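PDB 7F3H: bifunctional cytochrome P450/NADPH--P450 reductase from Deinococcus aerius, which probably hydroxylates substrates at its heme iron, using electrons that a fused reductase domain draws from NADPH. Local coordinates for residues P98-A110 with L239-L252. Residues are numbered along the deposited sequence; the frame is centred on the assembly and turned at random.
Sequences PNWGKAHRILLPA and LMLNATDPETGERL. With HEM (protoporphyrin IX containing Fe), chain E.
R105 and D245 illustrate how a buried carboxylate can tie a helix to a loop. R105 grips D245 side-on: R105 NE bonds to D245 OD1 at 2.7 Å and R105 NH2 to D245 OD2 at 2.6 Å, both nearly straight and within the guanidinium plane. A chi1 of 177° turns the D245 carboxylate away from its own backbone N and across to the helix. T248 OG1 bonds to D245 OD2 as well, from the opposite face of the carboxylate to R105 NH2, and weak bonds from the backbone N of E247 and T248 help steady it. The E247 carboxylate stacks on the guanidinium, its plane tilted 25° from it; E247 OE1 sits 3.4 Å from R105 NH1, a pairing of charges only. G101 O lies over the other face, and the network probably favours a charged D245.

A second polar grip comes from K102, whose chain bends at chi3 and brings NZ to R251 O and, in a salt bridge, to E250 OE1, met from above the carboxylate plane.

Alongside these charged contacts the packing is apolar. I106 meets L252 tip to tip, I106 CD1 lying 3.7 Å from L252 CG, while its CG2 branch touches A243 CB and L239 CD2. L107 CD2 rests on M240 CG (3.6 Å) and A110 CB on L239 CD1.

Facing the heme instead, W100 NE1 donates to propionate oxygen O1A (3.1 Å). Helix 98-107 is the cytochrome P450 C helix, with a heme-propionate tryptophan on one flank and, on another, the end of helix 236-242 and the loop leading into helix 254-285, the long I-helix.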
ATOM      1  N   PRO A  98       3.164 -13.137  20.828  1.00 36.09           N
ATOM      2  CA  PRO A  98       2.341 -12.296  21.718  1.00 29.90           C
ATOM      3  C   PRO A  98       2.296 -10.829  21.324  1.00 40.39           C
ATOM      4  O   PRO A  98       1.251 -10.164  21.484  1.00 36.94           O
ATOM      5  CB  PRO A  98       3.037 -12.465  23.080  1.00 30.65           C
ATOM      6  CG  PRO A  98       3.735 -13.761  23.014  1.00 36.84           C
ATOM      7  CD  PRO A  98       4.132 -13.966  21.569  1.00 38.32           C
ATOM      8  N   ASN A  99       3.416 -10.290  20.817  1.00 37.68           N
ATOM      9  CA  ASN A  99       3.449  -8.871  20.475  1.00 38.38           C
ATOM     10  C   ASN A  99       2.527  -8.532  19.300  1.00 36.57           C
ATOM     11  O   ASN A  99       2.102  -7.375  19.188  1.00 30.90           O
ATOM     12  CB  ASN A  99       4.887  -8.416  20.197  1.00 34.59           C
ATOM     13  CG  ASN A  99       5.574  -7.820  21.430  1.00 37.81           C
ATOM     14  OD1 ASN A  99       4.936  -7.290  22.344  1.00 44.78           O
ATOM     15  ND2 ASN A  99       6.881  -7.947  21.469  1.00 33.52           N
ATOM     16  N   TRP A 100       2.191  -9.501  18.435  1.00 28.29           N
ATOM     17  CA  TRP A 100       1.213  -9.195  17.398  1.00 32.27           C
ATOM     18  C   TRP A 100      -0.131  -8.848  18.024  1.00 35.82           C
ATOM     19  O   TRP A 100      -0.663  -7.753  17.810  1.00 28.24           O
ATOM     20  CB  TRP A 100       1.047 -10.334  16.390  1.00 27.05           C
ATOM     21  CG  TRP A 100       0.012  -9.892  15.364  1.00 34.96           C
ATOM     22  CD1 TRP A 100       0.245  -9.144  14.238  1.00 32.77           C
ATOM     23  CD2 TRP A 100      -1.419 -10.092  15.413  1.00 32.19           C
ATOM     24  NE1 TRP A 100      -0.932  -8.898  13.578  1.00 30.07           N
ATOM     25  CE2 TRP A 100      -1.968  -9.469  14.271  1.00 32.12           C
ATOM     26  CE3 TRP A 100      -2.277 -10.745  16.301  1.00 31.51           C
ATOM     27  CZ2 TRP A 100      -3.349  -9.480  13.987  1.00 31.71           C
ATOM     28  CZ3 TRP A 100      -3.653 -10.760  16.017  1.00 36.27           C
ATOM     29  CH2 TRP A 100      -4.170 -10.132  14.867  1.00 33.19           C
ATOM     30  N   GLY A 101      -0.692  -9.790  18.802  1.00 37.19           N
ATOM     31  CA  GLY A 101      -1.946  -9.538  19.486  1.00 28.44           C
ATOM     32  C   GLY A 101      -1.909  -8.267  20.302  1.00 32.70           C
ATOM     33  O   GLY A 101      -2.844  -7.456  20.246  1.00 34.17           O
ATOM     34  N   LYS A 102      -0.811  -8.052  21.041  1.00 34.61           N
ATOM     35  CA  LYS A 102      -0.717  -6.868  21.896  1.00 39.44           C
ATOM     36  C   LYS A 102      -0.812  -5.591  21.065  1.00 38.20           C
ATOM     37  O   LYS A 102      -1.683  -4.733  21.298  1.00 33.41           O
ATOM     38  CB  LYS A 102       0.590  -6.895  22.694  1.00 41.40           C
ATOM     39  CG  LYS A 102       0.595  -7.819  23.898  1.00 41.20           C
ATOM     40  CD  LYS A 102       2.009  -7.991  24.486  1.00 47.79           C
ATOM     41  CE  LYS A 102       2.611  -6.679  25.009  1.00 54.44           C
ATOM     42  NZ  LYS A 102       3.854  -6.848  25.865  1.00 53.15           N
ATOM     43  N   ALA A 103       0.099  -5.444  20.092  1.00 42.79           N
ATOM     44  CA  ALA A 103       0.092  -4.266  19.224  1.00 38.84           C
ATOM     45  C   ALA A 103      -1.245  -4.107  18.525  1.00 31.76           C
ATOM     46  O   ALA A 103      -1.795  -3.010  18.484  1.00 34.09           O
ATOM     47  CB  ALA A 103       1.221  -4.360  18.200  1.00 34.03           C
ATOM     48  N   HIS A 104      -1.791  -5.195  17.991  1.00 31.20           N
ATOM     49  CA  HIS A 104      -3.060  -5.132  17.279  1.00 34.88           C
ATOM     50  C   HIS A 104      -4.136  -4.509  18.164  1.00 34.39           C
ATOM     51  O   HIS A 104      -4.774  -3.510  17.795  1.00 30.17           O
ATOM     52  CB  HIS A 104      -3.446  -6.551  16.821  1.00 32.27           C
ATOM     53  CG  HIS A 104      -4.785  -6.636  16.151  1.00 35.91           C
ATOM     54  ND1 HIS A 104      -5.065  -6.000  14.958  1.00 34.25           N
ATOM     55  CD2 HIS A 104      -5.927  -7.266  16.519  1.00 32.37           C
ATOM     56  CE1 HIS A 104      -6.318  -6.246  14.616  1.00 35.15           C
ATOM     57  NE2 HIS A 104      -6.863  -7.008  15.549  1.00 33.89           N
ATOM     58  N   ARG A 105      -4.337  -5.081  19.358  1.00 34.95           N
ATOM     59  CA  ARG A 105      -5.401  -4.582  20.224  1.00 32.82           C
ATOM     60  C   ARG A 105      -5.112  -3.168  20.712  1.00 32.86           C
ATOM     61  O   ARG A 105      -6.038  -2.378  20.879  1.00 34.21           O
ATOM     62  CB  ARG A 105      -5.616  -5.544  21.376  1.00 38.76           C
ATOM     63  CG  ARG A 105      -6.162  -6.900  20.914  1.00 35.94           C
ATOM     64  CD  ARG A 105      -6.412  -7.779  22.111  1.00 36.80           C
ATOM     65  NE  ARG A 105      -5.192  -8.126  22.853  1.00 38.97           N
ATOM     66  CZ  ARG A 105      -4.465  -9.218  22.619  1.00 39.53           C
ATOM     67  NH1 ARG A 105      -4.828 -10.059  21.651  1.00 29.38           N
ATOM     68  NH2 ARG A 105      -3.383  -9.476  23.357  1.00 38.38           N
ATOM     69  N   ILE A 106      -3.843  -2.818  20.938  1.00 38.49           N
ATOM     70  CA  ILE A 106      -3.522  -1.455  21.355  1.00 31.73           C
ATOM     71  C   ILE A 106      -3.787  -0.459  20.221  1.00 32.82           C
ATOM     72  O   ILE A 106      -4.389   0.603  20.432  1.00 29.27           O
ATOM     73  CB  ILE A 106      -2.067  -1.370  21.856  1.00 33.92           C
ATOM     74  CG1 ILE A 106      -1.922  -2.106  23.200  1.00 41.02           C
ATOM     75  CG2 ILE A 106      -1.629   0.101  21.972  1.00 33.61           C
ATOM     76  CD1 ILE A 106      -0.548  -1.989  23.831  1.00 33.53           C
ATOM     77  N   LEU A 107      -3.353  -0.786  19.006  1.00 30.46           N
ATOM     78  CA  LEU A 107      -3.324   0.196  17.924  1.00 37.59           C
ATOM     79  C   LEU A 107      -4.647   0.343  17.161  1.00 33.81           C
ATOM     80  O   LEU A 107      -4.922   1.463  16.707  1.00 32.90           O
ATOM     81  CB  LEU A 107      -2.192  -0.129  16.938  1.00 37.84           C
ATOM     82  CG  LEU A 107      -0.768   0.180  17.448  1.00 33.88           C
ATOM     83  CD1 LEU A 107       0.299  -0.329  16.484  1.00 29.16           C
ATOM     84  CD2 LEU A 107      -0.548   1.654  17.790  1.00 26.25           C
ATOM     85  N   LEU A 108      -5.499  -0.711  17.046  1.00 33.01           N
ATOM     86  CA  LEU A 108      -6.793  -0.564  16.359  1.00 29.27           C
ATOM     87  C   LEU A 108      -7.579   0.678  16.727  1.00 31.82           C
ATOM     88  O   LEU A 108      -8.075   1.356  15.809  1.00 30.41           O
ATOM     89  CB  LEU A 108      -7.769  -1.737  16.560  1.00 28.46           C
ATOM     90  CG  LEU A 108      -7.743  -2.951  15.657  1.00 39.78           C
ATOM     91  CD1 LEU A 108      -8.700  -4.029  16.143  1.00 36.37           C
ATOM     92  CD2 LEU A 108      -8.246  -2.399  14.292  1.00 28.72           C
ATOM     93  N   PRO A 109      -7.784   1.013  17.998  1.00 32.85           N
ATOM     94  CA  PRO A 109      -8.581   2.211  18.276  1.00 29.54           C
ATOM     95  C   PRO A 109      -7.923   3.461  17.753  1.00 31.59           C
ATOM     96  O   PRO A 109      -8.634   4.399  17.378  1.00 35.20           O
ATOM     97  CB  PRO A 109      -8.640   2.222  19.815  1.00 29.19           C
ATOM     98  CG  PRO A 109      -8.411   0.812  20.210  1.00 28.99           C
ATOM     99  CD  PRO A 109      -7.417   0.295  19.234  1.00 31.53           C
ATOM    100  N   ALA A 110      -6.590   3.470  17.635  1.00 28.45           N
ATOM    101  CA  ALA A 110      -5.829   4.612  17.139  1.00 33.35           C
ATOM    102  C   ALA A 110      -5.879   4.760  15.628  1.00 30.68           C
ATOM    103  O   ALA A 110      -5.383   5.773  15.120  1.00 23.64           O
ATOM    104  CB  ALA A 110      -4.353   4.514  17.559  1.00 29.52           C
ATOM    105  N   LEU A 239       0.736   7.368  22.159  1.00 48.76           N
ATOM    106  CA  LEU A 239      -0.254   6.364  22.526  1.00 39.41           C
ATOM    107  C   LEU A 239       0.413   5.044  22.868  1.00 47.84           C
ATOM    108  O   LEU A 239       0.001   4.366  23.819  1.00 45.44           O
ATOM    109  CB  LEU A 239      -1.270   6.200  21.388  1.00 39.26           C
ATOM    110  CG  LEU A 239      -2.416   5.192  21.567  1.00 44.66           C
ATOM    111  CD1 LEU A 239      -3.701   5.640  20.885  1.00 37.62           C
ATOM    112  CD2 LEU A 239      -2.008   3.842  20.987  1.00 38.44           C
ATOM    113  N   MET A 240       1.440   4.656  22.105  1.00 46.44           N
ATOM    114  CA  MET A 240       2.092   3.385  22.396  1.00 42.53           C
ATOM    115  C   MET A 240       2.921   3.444  23.673  1.00 45.51           C
ATOM    116  O   MET A 240       3.238   2.387  24.236  1.00 44.56           O
ATOM    117  CB  MET A 240       2.980   2.959  21.216  1.00 38.35           C
ATOM    118  CG  MET A 240       2.241   2.658  19.916  1.00 38.80           C
ATOM    119  SD  MET A 240       3.227   1.822  18.625  1.00 31.16           S
ATOM    120  CE  MET A 240       3.992   3.290  17.893  1.00 32.81           C
ATOM    121  N   LEU A 241       3.226   4.658  24.166  1.00 50.00           N
ATOM    122  CA  LEU A 241       3.990   4.831  25.408  1.00 52.71           C
ATOM    123  C   LEU A 241       3.144   4.586  26.647  1.00 50.15           C
ATOM    124  O   LEU A 241       3.659   4.069  27.644  1.00 47.54           O
ATOM    125  CB  LEU A 241       4.598   6.234  25.485  1.00 52.14           C
ATOM    126  CG  LEU A 241       5.727   6.551  24.507  1.00 46.29           C
ATOM    127  CD1 LEU A 241       6.418   7.835  24.918  1.00 55.77           C
ATOM    128  CD2 LEU A 241       6.717   5.403  24.415  1.00 44.33           C
ATOM    129  N   ASN A 242       1.856   4.936  26.593  1.00 44.10           N
ATOM    130  CA  ASN A 242       0.934   4.827  27.719  1.00 50.99           C
ATOM    131  C   ASN A 242       0.068   3.572  27.654  1.00 53.08           C
ATOM    132  O   ASN A 242       0.071   2.758  28.585  1.00 52.11           O
ATOM    133  CB  ASN A 242       0.012   6.055  27.770  1.00 51.43           C
ATOM    134  CG  ASN A 242       0.775   7.379  27.815  1.00 65.38           C
ATOM    135  OD1 ASN A 242       1.796   7.510  28.511  1.00 62.92           O
ATOM    136  ND2 ASN A 242       0.270   8.378  27.077  1.00 69.35           N
ATOM    137  N   ALA A 243      -0.642   3.388  26.539  1.00 48.74           N
ATOM    138  CA  ALA A 243      -1.674   2.368  26.403  1.00 42.83           C
ATOM    139  C   ALA A 243      -1.230   0.984  26.871  1.00 47.05           C
ATOM    140  O   ALA A 243      -0.094   0.559  26.648  1.00 52.23           O
ATOM    141  CB  ALA A 243      -2.116   2.295  24.945  1.00 46.13           C
ATOM    142  N   THR A 244      -2.135   0.292  27.554  1.00 38.81           N
ATOM    143  CA  THR A 244      -1.939  -1.109  27.881  1.00 46.77           C
ATOM    144  C   THR A 244      -2.938  -1.964  27.106  1.00 43.77           C
ATOM    145  O   THR A 244      -4.062  -1.540  26.811  1.00 46.46           O
ATOM    146  CB  THR A 244      -2.067  -1.366  29.390  1.00 46.34           C
ATOM    147  OG1 THR A 244      -3.259  -0.751  29.870  1.00 51.28           O
ATOM    148  CG2 THR A 244      -0.899  -0.793  30.158  1.00 51.76           C
ATOM    149  N   ASP A 245      -2.518  -3.176  26.794  1.00 42.02           N
ATOM    150  CA  ASP A 245      -3.361  -4.174  26.153  1.00 47.38           C
ATOM    151  C   ASP A 245      -4.501  -4.581  27.080  1.00 46.62           C
ATOM    152  O   ASP A 245      -4.255  -5.143  28.158  1.00 44.67           O
ATOM    153  CB  ASP A 245      -2.522  -5.390  25.755  1.00 41.95           C
ATOM    154  CG  ASP A 245      -3.352  -6.501  25.152  1.00 42.21           C
ATOM    155  OD1 ASP A 245      -4.436  -6.227  24.612  1.00 43.43           O
ATOM    156  OD2 ASP A 245      -2.929  -7.670  25.234  1.00 44.39           O
ATOM    157  N   PRO A 246      -5.768  -4.308  26.712  1.00 54.47           N
ATOM    158  CA  PRO A 246      -6.884  -4.611  27.629  1.00 47.88           C
ATOM    159  C   PRO A 246      -7.009  -6.090  27.979  1.00 50.55           C
ATOM    160  O   PRO A 246      -7.783  -6.462  28.868  1.00 58.13           O
ATOM    161  CB  PRO A 246      -8.120  -4.125  26.857  1.00 41.20           C
ATOM    162  CG  PRO A 246      -7.695  -3.996  25.452  1.00 42.44           C
ATOM    163  CD  PRO A 246      -6.228  -3.695  25.452  1.00 46.66           C
ATOM    164  N   GLU A 247      -6.189  -6.940  27.368  1.00 47.29           N
ATOM    165  CA  GLU A 247      -6.243  -8.372  27.609  1.00 47.80           C
ATOM    166  C   GLU A 247      -5.181  -8.841  28.598  1.00 55.97           C
ATOM    167  O   GLU A 247      -5.500  -9.562  29.549  1.00 63.86           O
ATOM    168  CB  GLU A 247      -6.101  -9.128  26.280  1.00 48.02           C
ATOM    169  CG  GLU A 247      -6.719 -10.503  26.272  1.00 46.50           C
ATOM    170  CD  GLU A 247      -6.380 -11.274  25.009  1.00 57.60           C
ATOM    171  OE1 GLU A 247      -7.069 -11.087  23.973  1.00 54.24           O
ATOM    172  OE2 GLU A 247      -5.414 -12.069  25.052  1.00 58.17           O
ATOM    173  N   THR A 248      -3.914  -8.464  28.392  1.00 52.13           N
ATOM    174  CA  THR A 248      -2.826  -8.913  29.247  1.00 42.31           C
ATOM    175  C   THR A 248      -2.412  -7.855  30.245  1.00 48.25           C
ATOM    176  O   THR A 248      -1.606  -8.148  31.136  1.00 58.08           O
ATOM    177  CB  THR A 248      -1.592  -9.334  28.422  1.00 49.27           C
ATOM    178  OG1 THR A 248      -1.093  -8.222  27.673  1.00 52.98           O
ATOM    179  CG2 THR A 248      -1.936 -10.455  27.451  1.00 47.59           C
ATOM    180  N   GLY A 249      -2.903  -6.629  30.101  1.00 50.68           N
ATOM    181  CA  GLY A 249      -2.551  -5.597  31.049  1.00 50.28           C
ATOM    182  C   GLY A 249      -1.181  -5.007  30.816  1.00 59.05           C
ATOM    183  O   GLY A 249      -0.728  -4.186  31.626  1.00 62.78           O
ATOM    184  N   GLU A 250      -0.514  -5.385  29.720  1.00 55.98           N
ATOM    185  CA  GLU A 250       0.871  -5.027  29.441  1.00 56.17           C
ATOM    186  C   GLU A 250       0.983  -3.873  28.448  1.00 51.12           C
ATOM    187  O   GLU A 250       0.141  -3.703  27.568  1.00 52.93           O
ATOM    188  CB  GLU A 250       1.600  -6.252  28.876  1.00 54.38           C
ATOM    189  CG  GLU A 250       1.662  -7.433  29.858  1.00 59.96           C
ATOM    190  CD  GLU A 250       2.335  -8.666  29.273  1.00 63.29           C
ATOM    191  OE1 GLU A 250       3.332  -8.513  28.536  1.00 62.96           O
ATOM    192  OE2 GLU A 250       1.871  -9.792  29.562  1.00 62.82           O
ATOM    193  N   ARG A 251       2.045  -3.080  28.599  1.00 48.76           N
ATOM    194  CA  ARG A 251       2.399  -2.076  27.608  1.00 49.38           C
ATOM    195  C   ARG A 251       3.321  -2.693  26.560  1.00 48.72           C
ATOM    196  O   ARG A 251       3.847  -3.802  26.728  1.00 42.49           O
ATOM    197  CB  ARG A 251       3.084  -0.868  28.251  1.00 52.88           C
ATOM    198  CG  ARG A 251       2.154   0.096  28.972  1.00 52.96           C
ATOM    199  CD  ARG A 251       2.888   1.329  29.486  1.00 54.96           C
ATOM    200  NE  ARG A 251       3.785   1.008  30.601  1.00 67.26           N
ATOM    201  CZ  ARG A 251       5.113   0.869  30.503  1.00 72.24           C
ATOM    202  NH1 ARG A 251       5.732   1.045  29.336  1.00 63.44           N
ATOM    203  NH2 ARG A 251       5.831   0.572  31.587  1.00 71.83           N
ATOM    204  N   LEU A 252       3.490  -1.979  25.449  1.00 38.79           N
ATOM    205  CA  LEU A 252       4.446  -2.424  24.454  1.00 40.29           C
ATOM    206  C   LEU A 252       5.848  -2.111  24.957  1.00 36.72           C
ATOM    207  O   LEU A 252       6.066  -1.060  25.564  1.00 40.41           O
ATOM    208  CB  LEU A 252       4.173  -1.731  23.116  1.00 43.17           C
ATOM    209  CG  LEU A 252       2.881  -2.099  22.374  1.00 32.66           C
ATOM    210  CD1 LEU A 252       2.873  -1.427  21.036  1.00 36.36           C
ATOM    211  CD2 LEU A 252       2.759  -3.589  22.177  1.00 35.82           C
TER
HETATM  212  CHA HEM E 601      -1.326  -4.557   6.084  1.00 23.29           C
HETATM  213  CHB HEM E 601      -0.146  -0.189   7.855  1.00 25.55           C
HETATM  214  CHC HEM E 601      -1.588   1.870   3.679  1.00 27.38           C
HETATM  215  CHD HEM E 601      -2.485  -2.518   1.820  1.00 21.49           C
HETATM  216  C1A HEM E 601      -0.892  -3.558   6.920  1.00 25.76           C
HETATM  217  C2A HEM E 601      -0.322  -3.754   8.236  1.00 29.25           C
HETATM  218  C3A HEM E 601      -0.023  -2.554   8.758  1.00 25.52           C
HETATM  219  C4A HEM E 601      -0.323  -1.554   7.745  1.00 24.07           C
HETATM  220  CMA HEM E 601       0.595  -2.288  10.155  1.00 19.69           C
HETATM  221  CAA HEM E 601      -0.214  -5.123   8.926  1.00 26.97           C
HETATM  222  CBA HEM E 601      -1.480  -5.308   9.772  1.00 26.10           C
HETATM  223  CGA HEM E 601      -1.455  -6.606  10.579  1.00 31.28           C
HETATM  224  O1A HEM E 601      -1.790  -6.517  11.792  1.00 29.44           O
HETATM  225  O2A HEM E 601      -1.019  -7.703  10.115  1.00 26.62           O
HETATM  226  C1B HEM E 601      -0.466   0.763   6.908  1.00 24.15           C
HETATM  227  C2B HEM E 601      -0.343   2.208   7.054  1.00 23.56           C
HETATM  228  C3B HEM E 601      -0.792   2.763   5.914  1.00 23.47           C
HETATM  229  C4B HEM E 601      -1.137   1.693   4.996  1.00 28.11           C
HETATM  230  CMB HEM E 601       0.130   2.912   8.341  1.00 18.29           C
HETATM  231  CAB HEM E 601      -0.837   4.238   5.456  1.00 25.68           C
HETATM  232  CBB HEM E 601      -0.308   5.262   6.130  1.00 35.04           C
HETATM  233  C1C HEM E 601      -1.947   0.866   2.794  1.00 26.63           C
HETATM  234  C2C HEM E 601      -2.489   1.032   1.438  1.00 28.38           C
HETATM  235  C3C HEM E 601      -2.700  -0.213   0.972  1.00 24.07           C
HETATM  236  C4C HEM E 601      -2.359  -1.165   1.985  1.00 21.28           C
HETATM  237  CMC HEM E 601      -2.710   2.390   0.709  1.00 25.84           C
HETATM  238  CAC HEM E 601      -3.253  -0.719  -0.352  1.00 27.07           C
HETATM  239  CBC HEM E 601      -3.657   0.104  -1.308  1.00 35.57           C
HETATM  240  C1D HEM E 601      -2.245  -3.454   2.806  1.00 23.81           C
HETATM  241  C2D HEM E 601      -2.349  -4.903   2.654  1.00 24.60           C
HETATM  242  C3D HEM E 601      -2.033  -5.436   3.833  1.00 22.22           C
HETATM  243  C4D HEM E 601      -1.701  -4.381   4.769  1.00 24.65           C
HETATM  244  CMD HEM E 601      -2.762  -5.689   1.382  1.00 17.46           C
HETATM  245  CAD HEM E 601      -2.008  -6.927   4.116  1.00 21.13           C
HETATM  246  CBD HEM E 601      -0.614  -7.337   3.724  1.00 21.33           C
HETATM  247  CGD HEM E 601      -0.443  -8.817   3.800  1.00 27.53           C
HETATM  248  O1D HEM E 601       0.748  -9.208   3.855  1.00 28.68           O
HETATM  249  O2D HEM E 601      -1.463  -9.582   3.806  1.00 30.36           O
HETATM  250  NA  HEM E 601      -0.846  -2.208   6.647  1.00 23.77           N
HETATM  251  NB  HEM E 601      -0.961   0.486   5.656  1.00 23.11           N
HETATM  252  NC  HEM E 601      -1.870  -0.491   3.078  1.00 21.14           N
HETATM  253  ND  HEM E 601      -1.852  -3.177   4.106  1.00 20.20           N
HETATM  254 FE   HEM E 601      -1.507  -1.387   4.891  1.00 28.73          FE